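Local coordinates for protein glucose dehydrogenase (Haloferax mediterranei, PDB 2B5W) that oxidises D-glucose to gluconolactone, and accepts several other aldose sugars, as a zinc-dependent homodimer using NADP+ or NAD+ with a preference for NADP+, at residues A[242-256]-A[262-276]. The protein carries 1 engineered substitution. Numbering follows the deposited sequence.
Sequences QMDFIYEATGFPKHA and ALAPNGVGALLGVPS. With NAP (NADP nicotinamide-adenine-dinucleotide phosphate), chain I.
Glu248 reaches from the end of strand 245-248 to the backbone just beyond strand 267-271, and its carboxylate ties the two strand ends together. Its CB lies 3.8 Å from Leu271 CD2. CG stands anti to the backbone N (chi1 176°), and the bend at chi2 (-82°) then brings CD up to Gly273. OE1 takes the Gly273 N-H on its syn side at 2.9 Å, with a weak bond from Leu272 N and a further one from His288 of the second subunit. OE2 accepts from Gly251 N, nearly in line with its C-O bond, and from Thr250 N on the anti side. The carboxylate thus grips two loops beside the NADP, 249-252 and 272-275, and the backbone N-H groups converging on it probably favour its ionised form. Leu272 O receives the carboxamide N7N of the cofactor at 2.9 Å, and the Phe252 ring lies with one face against the adenine amino group N6A.

The two parallel strands are joined by backbone hydrogen bonds, the first from Val268 N to Asp244 O and the last from Leu272 N to Glu248 O; Glu248 N to Ala270 O is almost straight (176°). On the face carrying Phe245 and Tyr247, Leu272 from the loop beyond the strand lays CD2 over one face of the Tyr247 ring, 3.7 Å from its centroid, a CH-pi contact, while Phe245 packs on Val268 CG1 and Ala270 CB. On the other, Ile246 CG1 meets Leu263 CD2 at 3.7 Å.

Joined by helix 253-262, the pair forms a right-handed beta-alpha-beta crossover of the Rossmann fold: strand 175-179 borders strand 243-248, strand 297-300 borders strand 267-271, and helices 149-164 and 183-194 cover the Phe245 and Tyr247 face.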
ATOM      1  N   GLN A 242       6.096  -4.567 -17.831  1.00 23.85           N
ATOM      2  CA  GLN A 242       5.557  -4.080 -16.563  1.00 19.91           C
ATOM      3  C   GLN A 242       6.035  -4.988 -15.450  1.00 19.70           C
ATOM      4  O   GLN A 242       6.163  -6.197 -15.633  1.00 20.44           O
ATOM      5  CB  GLN A 242       4.034  -4.115 -16.583  1.00 24.82           C
ATOM      6  CG  GLN A 242       3.390  -3.493 -17.801  1.00 30.63           C
ATOM      7  CD  GLN A 242       1.898  -3.701 -17.762  1.00 37.12           C
ATOM      8  OE1 GLN A 242       1.377  -4.735 -18.182  1.00 52.57           O
ATOM      9  NE2 GLN A 242       1.231  -2.766 -17.180  1.00 32.56           N
ATOM     10  N   MET A 243       6.207  -4.404 -14.273  1.00 19.03           N
ATOM     11  CA  MET A 243       6.888  -5.087 -13.172  1.00 21.67           C
ATOM     12  C   MET A 243       5.861  -5.390 -12.084  1.00 18.77           C
ATOM     13  O   MET A 243       5.208  -4.476 -11.542  1.00 20.05           O
ATOM     14  CB  MET A 243       8.007  -4.210 -12.638  1.00 19.54           C
ATOM     15  CG  MET A 243       9.061  -3.791 -13.675  1.00 19.18           C
ATOM     16  SD  MET A 243       9.870  -5.224 -14.289  1.00 19.44           S
ATOM     17  CE  MET A 243      10.862  -4.485 -15.663  1.00 22.71           C
ATOM     18  N   ASP A 244       5.674  -6.660 -11.756  1.00 17.84           N
ATOM     19  CA  ASP A 244       4.746  -7.038 -10.694  1.00 16.63           C
ATOM     20  C   ASP A 244       5.157  -6.525  -9.332  1.00 19.25           C
ATOM     21  O   ASP A 244       4.282  -6.188  -8.503  1.00 18.23           O
ATOM     22  CB  ASP A 244       4.588  -8.525 -10.628  1.00 17.26           C
ATOM     23  CG  ASP A 244       4.009  -9.095 -11.877  1.00 23.01           C
ATOM     24  OD1 ASP A 244       2.908  -8.643 -12.276  1.00 20.64           O
ATOM     25  OD2 ASP A 244       4.581  -9.999 -12.523  1.00 19.25           O
ATOM     26  N   PHE A 245       6.457  -6.470  -9.084  1.00 17.31           N
ATOM     27  CA  PHE A 245       6.982  -6.042  -7.798  1.00 16.45           C
ATOM     28  C   PHE A 245       8.112  -5.066  -8.056  1.00 19.38           C
ATOM     29  O   PHE A 245       8.992  -5.350  -8.879  1.00 19.65           O
ATOM     30  CB  PHE A 245       7.510  -7.209  -6.962  1.00 17.71           C
ATOM     31  CG  PHE A 245       8.030  -6.772  -5.642  1.00 14.91           C
ATOM     32  CD1 PHE A 245       7.212  -6.055  -4.771  1.00 16.26           C
ATOM     33  CD2 PHE A 245       9.340  -6.987  -5.256  1.00 17.64           C
ATOM     34  CE1 PHE A 245       7.687  -5.618  -3.586  1.00 17.75           C
ATOM     35  CE2 PHE A 245       9.794  -6.547  -4.058  1.00 18.17           C
ATOM     36  CZ  PHE A 245       8.956  -5.836  -3.234  1.00 16.10           C
ATOM     37  N   ILE A 246       8.060  -3.907  -7.423  1.00 17.67           N
ATOM     38  CA  ILE A 246       9.167  -2.961  -7.437  1.00 19.19           C
ATOM     39  C   ILE A 246       9.659  -2.710  -6.021  1.00 17.86           C
ATOM     40  O   ILE A 246       8.865  -2.529  -5.104  1.00 17.57           O
ATOM     41  CB  ILE A 246       8.726  -1.652  -8.127  1.00 18.80           C
ATOM     42  CG1 ILE A 246       8.425  -1.948  -9.593  1.00 16.84           C
ATOM     43  CG2 ILE A 246       9.802  -0.582  -7.956  1.00 18.69           C
ATOM     44  CD1 ILE A 246       7.906  -0.741 -10.396  1.00 20.69           C
ATOM     45  N   TYR A 247      10.972  -2.761  -5.834  1.00 15.51           N
ATOM     46  CA  TYR A 247      11.623  -2.412  -4.587  1.00 15.49           C
ATOM     47  C   TYR A 247      12.493  -1.215  -4.830  1.00 20.12           C
ATOM     48  O   TYR A 247      13.477  -1.301  -5.573  1.00 17.18           O
ATOM     49  CB  TYR A 247      12.488  -3.608  -4.164  1.00 16.98           C
ATOM     50  CG  TYR A 247      13.091  -3.568  -2.791  1.00 16.31           C
ATOM     51  CD1 TYR A 247      14.234  -2.819  -2.530  1.00 19.33           C
ATOM     52  CD2 TYR A 247      12.552  -4.326  -1.752  1.00 18.82           C
ATOM     53  CE1 TYR A 247      14.829  -2.826  -1.288  1.00 17.12           C
ATOM     54  CE2 TYR A 247      13.143  -4.310  -0.494  1.00 16.65           C
ATOM     55  CZ  TYR A 247      14.266  -3.563  -0.272  1.00 18.56           C
ATOM     56  OH  TYR A 247      14.912  -3.530   0.957  1.00 19.68           O
ATOM     57  N   GLU A 248      12.156  -0.112  -4.194  1.00 16.52           N
ATOM     58  CA  GLU A 248      12.897   1.121  -4.338  1.00 17.83           C
ATOM     59  C   GLU A 248      13.970   1.269  -3.272  1.00 21.46           C
ATOM     60  O   GLU A 248      13.691   1.272  -2.092  1.00 18.65           O
ATOM     61  CB  GLU A 248      11.933   2.298  -4.337  1.00 18.38           C
ATOM     62  CG  GLU A 248      12.602   3.659  -4.379  1.00 18.59           C
ATOM     63  CD  GLU A 248      13.078   4.146  -3.031  1.00 22.44           C
ATOM     64  OE1 GLU A 248      12.283   4.089  -2.048  1.00 19.23           O
ATOM     65  OE2 GLU A 248      14.248   4.578  -2.894  1.00 21.86           O
ATOM     66  N   ALA A 249      15.218   1.415  -3.709  1.00 18.42           N
ATOM     67  CA  ALA A 249      16.371   1.552  -2.836  1.00 17.41           C
ATOM     68  C   ALA A 249      17.386   2.555  -3.414  1.00 19.50           C
ATOM     69  O   ALA A 249      18.588   2.285  -3.447  1.00 19.09           O
ATOM     70  CB  ALA A 249      17.009   0.199  -2.613  1.00 19.07           C
ATOM     71  N   THR A 250      16.874   3.679  -3.907  1.00 19.68           N
ATOM     72  CA  THR A 250      17.712   4.753  -4.415  1.00 23.24           C
ATOM     73  C   THR A 250      17.678   5.996  -3.559  1.00 24.12           C
ATOM     74  O   THR A 250      18.605   6.804  -3.582  1.00 22.74           O
ATOM     75  CB  THR A 250      17.277   5.183  -5.818  1.00 19.86           C
ATOM     76  OG1 THR A 250      15.889   5.561  -5.804  1.00 19.74           O
ATOM     77  CG2 THR A 250      17.421   4.079  -6.817  1.00 20.50           C
ATOM     78  N   GLY A 251      16.581   6.218  -2.844  1.00 22.74           N
ATOM     79  CA  GLY A 251      16.395   7.480  -2.155  1.00 25.19           C
ATOM     80  C   GLY A 251      16.104   8.620  -3.115  1.00 26.05           C
ATOM     81  O   GLY A 251      16.257   9.785  -2.732  1.00 28.72           O
ATOM     82  N   PHE A 252      15.657   8.303  -4.331  1.00 20.54           N
ATOM     83  CA  PHE A 252      15.398   9.306  -5.397  1.00 22.49           C
ATOM     84  C   PHE A 252      13.890   9.481  -5.525  1.00 19.59           C
ATOM     85  O   PHE A 252      13.217   8.592  -6.029  1.00 24.72           O
ATOM     86  CB  PHE A 252      15.990   8.806  -6.724  1.00 21.36           C
ATOM     87  CG  PHE A 252      16.069   9.855  -7.847  1.00 24.11           C
ATOM     88  CD1 PHE A 252      16.907  10.966  -7.753  1.00 43.38           C
ATOM     89  CD2 PHE A 252      15.354   9.664  -9.012  1.00 24.81           C
ATOM     90  CE1 PHE A 252      16.989  11.886  -8.824  1.00 29.13           C
ATOM     91  CE2 PHE A 252      15.429  10.567 -10.086  1.00 26.58           C
ATOM     92  CZ  PHE A 252      16.240  11.683  -9.976  1.00 25.12           C
ATOM     93  N   PRO A 253      13.361  10.622  -5.095  1.00 28.14           N
ATOM     94  CA  PRO A 253      11.896  10.840  -5.057  1.00 32.80           C
ATOM     95  C   PRO A 253      11.110  10.581  -6.328  1.00 31.50           C
ATOM     96  O   PRO A 253       9.974  10.078  -6.284  1.00 30.24           O
ATOM     97  CB  PRO A 253      11.786  12.295  -4.630  1.00 36.17           C
ATOM     98  CG  PRO A 253      12.985  12.496  -3.809  1.00 29.77           C
ATOM     99  CD  PRO A 253      14.081  11.749  -4.488  1.00 28.32           C
ATOM    100  N   LYS A 254      11.699  10.886  -7.475  1.00 24.48           N
ATOM    101  CA  LYS A 254      11.024  10.571  -8.707  1.00 22.27           C
ATOM    102  C   LYS A 254      10.675   9.077  -8.862  1.00 28.76           C
ATOM    103  O   LYS A 254       9.704   8.731  -9.512  1.00 24.07           O
ATOM    104  CB  LYS A 254      11.811  11.066  -9.926  1.00 26.03           C
ATOM    105  CG  LYS A 254      12.012  12.583  -9.914  1.00 30.71           C
ATOM    106  CD  LYS A 254      12.586  13.088 -11.240  1.00 31.73           C
ATOM    107  CE  LYS A 254      12.401  14.600 -11.384  1.00 40.15           C
ATOM    108  NZ  LYS A 254      13.113  15.141 -12.575  1.00 39.74           N
ATOM    109  N   HIS A 255      11.478   8.206  -8.282  1.00 27.22           N
ATOM    110  CA  HIS A 255      11.200   6.784  -8.350  1.00 22.59           C
ATOM    111  C   HIS A 255       9.957   6.375  -7.564  1.00 21.96           C
ATOM    112  O   HIS A 255       9.259   5.465  -7.977  1.00 23.33           O
ATOM    113  CB  HIS A 255      12.406   6.011  -7.865  1.00 21.66           C
ATOM    114  CG  HIS A 255      13.571   6.152  -8.772  1.00 23.02           C
ATOM    115  ND1 HIS A 255      14.858   5.882  -8.375  1.00 22.33           N
ATOM    116  CD2 HIS A 255      13.646   6.569 -10.060  1.00 25.05           C
ATOM    117  CE1 HIS A 255      15.674   6.104  -9.391  1.00 27.12           C
ATOM    118  NE2 HIS A 255      14.966   6.523 -10.421  1.00 24.02           N
ATOM    119  N   ALA A 256       9.684   7.030  -6.447  1.00 24.79           N
ATOM    120  CA  ALA A 256       8.451   6.751  -5.705  1.00 27.69           C
ATOM    121  C   ALA A 256       7.225   7.034  -6.578  1.00 32.10           C
ATOM    122  O   ALA A 256       6.318   6.217  -6.668  1.00 30.14           O
ATOM    123  CB  ALA A 256       8.400   7.551  -4.421  1.00 24.61           C
ATOM    124  N   ALA A 262       5.355   2.066 -13.714  1.00 21.39           N
ATOM    125  CA  ALA A 262       6.106   0.881 -14.147  1.00 20.63           C
ATOM    126  C   ALA A 262       5.484  -0.428 -13.613  1.00 19.56           C
ATOM    127  O   ALA A 262       5.740  -1.479 -14.139  1.00 20.53           O
ATOM    128  CB  ALA A 262       7.531   0.970 -13.717  1.00 21.90           C
ATOM    129  N   LEU A 263       4.616  -0.341 -12.599  1.00 19.28           N
ATOM    130  CA  LEU A 263       3.989  -1.531 -12.047  1.00 18.03           C
ATOM    131  C   LEU A 263       3.018  -2.156 -13.012  1.00 19.41           C
ATOM    132  O   LEU A 263       2.261  -1.449 -13.703  1.00 21.87           O
ATOM    133  CB  LEU A 263       3.230  -1.192 -10.742  1.00 17.19           C
ATOM    134  CG  LEU A 263       4.022  -0.931  -9.470  1.00 18.66           C
ATOM    135  CD1 LEU A 263       3.091  -0.466  -8.378  1.00 19.16           C
ATOM    136  CD2 LEU A 263       4.773  -2.196  -9.041  1.00 20.19           C
ATOM    137  N   ALA A 264       2.987  -3.484 -12.991  1.00 17.08           N
ATOM    138  CA  ALA A 264       1.936  -4.271 -13.636  1.00 17.28           C
ATOM    139  C   ALA A 264       0.644  -4.056 -12.838  1.00 17.94           C
ATOM    140  O   ALA A 264       0.706  -3.702 -11.649  1.00 18.45           O
ATOM    141  CB  ALA A 264       2.276  -5.754 -13.670  1.00 20.54           C
ATOM    142  N   PRO A 265      -0.511  -4.239 -13.474  1.00 18.86           N
ATOM    143  CA  PRO A 265      -1.763  -4.211 -12.718  1.00 19.80           C
ATOM    144  C   PRO A 265      -1.677  -5.134 -11.502  1.00 18.95           C
ATOM    145  O   PRO A 265      -1.101  -6.240 -11.589  1.00 18.36           O
ATOM    146  CB  PRO A 265      -2.787  -4.721 -13.721  1.00 21.15           C
ATOM    147  CG  PRO A 265      -2.230  -4.220 -15.019  1.00 22.00           C
ATOM    148  CD  PRO A 265      -0.755  -4.511 -14.903  1.00 21.19           C
ATOM    149  N   ASN A 266      -2.199  -4.652 -10.375  1.00 18.59           N
ATOM    150  CA  ASN A 266      -2.265  -5.413  -9.134  1.00 16.75           C
ATOM    151  C   ASN A 266      -0.907  -5.524  -8.437  1.00 17.57           C
ATOM    152  O   ASN A 266      -0.808  -6.199  -7.436  1.00 17.23           O
ATOM    153  CB  ASN A 266      -2.897  -6.797  -9.325  1.00 16.26           C
ATOM    154  CG  ASN A 266      -4.165  -6.739 -10.128  1.00 19.49           C
ATOM    155  OD1 ASN A 266      -4.915  -5.762 -10.033  1.00 18.48           O
ATOM    156  ND2 ASN A 266      -4.403  -7.755 -10.943  1.00 19.85           N
ATOM    157  N   GLY A 267       0.095  -4.840  -8.949  1.00 16.98           N
ATOM    158  CA  GLY A 267       1.439  -4.895  -8.362  1.00 15.15           C
ATOM    159  C   GLY A 267       1.585  -4.013  -7.120  1.00 15.88           C
ATOM    160  O   GLY A 267       0.717  -3.201  -6.768  1.00 18.10           O
ATOM    161  N   VAL A 268       2.720  -4.147  -6.462  1.00 15.88           N
ATOM    162  CA  VAL A 268       3.073  -3.324  -5.337  1.00 14.31           C
ATOM    163  C   VAL A 268       4.519  -2.838  -5.433  1.00 16.80           C
ATOM    164  O   VAL A 268       5.402  -3.579  -5.858  1.00 16.73           O
ATOM    165  CB  VAL A 268       2.811  -4.035  -4.004  1.00 15.85           C
ATOM    166  CG1 VAL A 268       3.526  -5.386  -3.902  1.00 16.38           C
ATOM    167  CG2 VAL A 268       3.173  -3.152  -2.807  1.00 16.76           C
ATOM    168  N   GLY A 269       4.747  -1.589  -5.032  1.00 16.09           N
ATOM    169  CA  GLY A 269       6.067  -1.073  -4.809  1.00 17.23           C
ATOM    170  C   GLY A 269       6.355  -0.909  -3.341  1.00 15.26           C
ATOM    171  O   GLY A 269       5.559  -0.342  -2.591  1.00 17.85           O
ATOM    172  N   ALA A 270       7.473  -1.472  -2.924  1.00 16.95           N
ATOM    173  CA  ALA A 270       8.027  -1.261  -1.606  1.00 16.34           C
ATOM    174  C   ALA A 270       8.991  -0.088  -1.671  1.00 19.57           C
ATOM    175  O   ALA A 270       9.862  -0.059  -2.533  1.00 19.56           O
ATOM    176  CB  ALA A 270       8.748  -2.493  -1.155  1.00 16.56           C
ATOM    177  N   LEU A 271       8.864   0.840  -0.734  1.00 16.53           N
ATOM    178  CA  LEU A 271       9.705   2.043  -0.704  1.00 18.70           C
ATOM    179  C   LEU A 271      10.616   1.949   0.508  1.00 18.59           C
ATOM    180  O   LEU A 271      10.128   1.760   1.631  1.00 18.59           O
ATOM    181  CB  LEU A 271       8.855   3.320  -0.658  1.00 17.39           C
ATOM    182  CG  LEU A 271       7.824   3.477  -1.768  1.00 19.22           C
ATOM    183  CD1 LEU A 271       7.057   4.754  -1.513  1.00 19.31           C
ATOM    184  CD2 LEU A 271       8.470   3.479  -3.163  1.00 20.72           C
ATOM    185  N   LEU A 272      11.943   2.049   0.300  1.00 17.87           N
ATOM    186  CA  LEU A 272      12.944   2.008   1.363  1.00 17.49           C
ATOM    187  C   LEU A 272      13.743   3.306   1.474  1.00 18.88           C
ATOM    188  O   LEU A 272      14.350   3.595   2.494  1.00 18.95           O
ATOM    189  CB  LEU A 272      13.936   0.872   1.175  1.00 17.39           C
ATOM    190  CG  LEU A 272      13.465  -0.551   1.526  1.00 16.36           C
ATOM    191  CD1 LEU A 272      13.267  -0.739   3.013  1.00 20.29           C
ATOM    192  CD2 LEU A 272      12.236  -0.961   0.708  1.00 18.85           C
ATOM    193  N   GLY A 273      13.748   4.081   0.408  1.00 21.20           N
ATOM    194  CA  GLY A 273      14.607   5.252   0.342  1.00 22.14           C
ATOM    195  C   GLY A 273      14.239   6.367   1.289  1.00 24.37           C
ATOM    196  O   GLY A 273      13.060   6.555   1.613  1.00 24.62           O
ATOM    197  N   VAL A 274      15.244   7.150   1.694  1.00 24.13           N
ATOM    198  CA  VAL A 274      15.022   8.229   2.657  1.00 26.76           C
ATOM    199  C   VAL A 274      15.487   9.584   2.066  1.00 38.30           C
ATOM    200  O   VAL A 274      16.562  10.070   2.417  1.00 37.06           O
ATOM    201  CB  VAL A 274      15.734   7.932   3.990  1.00 30.69           C
ATOM    202  CG1 VAL A 274      15.359   8.954   5.056  1.00 36.72           C
ATOM    203  CG2 VAL A 274      15.372   6.524   4.479  1.00 32.28           C
ATOM    204  N   PRO A 275      14.689  10.177   1.174  1.00 24.69           N
ATOM    205  CA  PRO A 275      15.093  11.426   0.493  1.00 24.90           C
ATOM    206  C   PRO A 275      14.835  12.666   1.289  1.00 31.51           C
ATOM    207  O   PRO A 275      13.956  12.684   2.139  1.00 29.43           O
ATOM    208  CB  PRO A 275      14.228  11.459  -0.759  1.00 27.92           C
ATOM    209  CG  PRO A 275      12.943  10.691  -0.367  1.00 28.85           C
ATOM    210  CD  PRO A 275      13.385   9.712   0.669  1.00 26.99           C
ATOM    211  N   SER A 276      15.599  13.718   0.985  1.00 32.57           N
ATOM    212  CA  SER A 276      15.266  15.050   1.449  1.00 33.58           C
ATOM    213  C   SER A 276      14.101  15.613   0.665  1.00 27.91           C
ATOM    214  O   SER A 276      13.768  15.146  -0.425  1.00 28.22           O
ATOM    215  CB  SER A 276      16.468  15.990   1.241  1.00 42.78           C
ATOM    216  OG  SER A 276      17.519  15.664   2.124  1.00 39.56           O
TER
HETATM  217  PA  NAP I 701      23.495   3.641  -1.551  1.00 29.21           P
HETATM  218  O1A NAP I 701      23.714   5.076  -1.504  1.00 41.82           O
HETATM  219  O2A NAP I 701      24.783   2.822  -1.387  1.00 40.03           O
HETATM  220  O5B NAP I 701      22.837   3.206  -2.918  1.00 25.06           O
HETATM  221  C5B NAP I 701      21.899   3.970  -3.627  1.00 22.79           C
HETATM  222  C4B NAP I 701      22.200   3.603  -5.063  1.00 18.07           C
HETATM  223  O4B NAP I 701      21.165   4.126  -5.864  1.00 20.32           O
HETATM  224  C3B NAP I 701      23.537   4.171  -5.579  1.00 22.94           C
HETATM  225  O3B NAP I 701      24.420   3.164  -6.047  1.00 20.77           O
HETATM  226  C2B NAP I 701      23.115   5.126  -6.697  1.00 22.46           C
HETATM  227  O2B NAP I 701      23.935   5.091  -7.854  1.00 23.78           O
HETATM  228  C1B NAP I 701      21.732   4.634  -7.052  1.00 23.06           C
HETATM  229  N9A NAP I 701      20.899   5.710  -7.553  1.00 20.89           N
HETATM  230  C8A NAP I 701      20.567   6.871  -6.896  1.00 22.29           C
HETATM  231  N7A NAP I 701      19.784   7.607  -7.709  1.00 21.06           N
HETATM  232  C5A NAP I 701      19.654   6.939  -8.904  1.00 21.56           C
HETATM  233  C6A NAP I 701      18.986   7.205 -10.103  1.00 23.68           C
HETATM  234  N6A NAP I 701      18.319   8.356 -10.326  1.00 23.39           N
HETATM  235  N1A NAP I 701      19.049   6.289 -11.128  1.00 22.08           N
HETATM  236  C2A NAP I 701      19.736   5.103 -10.983  1.00 22.32           C
HETATM  237  N3A NAP I 701      20.406   4.827  -9.804  1.00 20.37           N
HETATM  238  C4A NAP I 701      20.348   5.720  -8.786  1.00 19.56           C
HETATM  239  O3  NAP I 701      22.599   3.160  -0.325  1.00 33.84           O
HETATM  240  PN  NAP I 701      22.188   1.682   0.193  1.00 24.15           P
HETATM  241  O1N NAP I 701      22.019   0.717  -0.931  1.00 21.34           O
HETATM  242  O2N NAP I 701      22.963   1.271   1.407  1.00 24.69           O
HETATM  243  O5D NAP I 701      20.762   2.287   0.584  1.00 23.10           O
HETATM  244  C5D NAP I 701      19.776   2.510  -0.405  1.00 23.51           C
HETATM  245  C4D NAP I 701      18.667   3.412   0.132  1.00 30.87           C
HETATM  246  O4D NAP I 701      17.994   2.707   1.179  1.00 23.56           O
HETATM  247  C3D NAP I 701      19.170   4.723   0.742  1.00 26.91           C
HETATM  248  O3D NAP I 701      18.323   5.800   0.395  1.00 26.03           O
HETATM  249  C2D NAP I 701      19.134   4.436   2.239  1.00 28.07           C
HETATM  250  O2D NAP I 701      19.062   5.569   3.065  1.00 28.05           O
HETATM  251  C1D NAP I 701      17.900   3.540   2.334  1.00 19.09           C
HETATM  252  N1N NAP I 701      17.861   2.602   3.462  1.00 22.93           N
HETATM  253  C2N NAP I 701      16.667   2.540   4.112  1.00 25.84           C
HETATM  254  C3N NAP I 701      16.495   1.632   5.118  1.00 24.97           C
HETATM  255  C7N NAP I 701      15.097   1.510   5.649  1.00 22.34           C
HETATM  256  O7N NAP I 701      15.047   0.723   6.796  1.00 23.14           O
HETATM  257  N7N NAP I 701      14.065   2.134   5.019  1.00 17.09           N
HETATM  258  C4N NAP I 701      17.528   0.785   5.537  1.00 23.49           C
HETATM  259  C5N NAP I 701      18.738   0.852   4.857  1.00 23.96           C
HETATM  260  C6N NAP I 701      18.890   1.752   3.793  1.00 23.61           C
HETATM  261  P2B NAP I 701      25.240   6.093  -8.030  1.00 22.43           P
HETATM  262  O1X NAP I 701      26.281   5.787  -7.084  1.00 22.30           O
HETATM  263  O2X NAP I 701      25.645   5.849  -9.499  1.00 21.92           O
HETATM  264  O3X NAP I 701      24.776   7.543  -7.851  1.00 23.12           O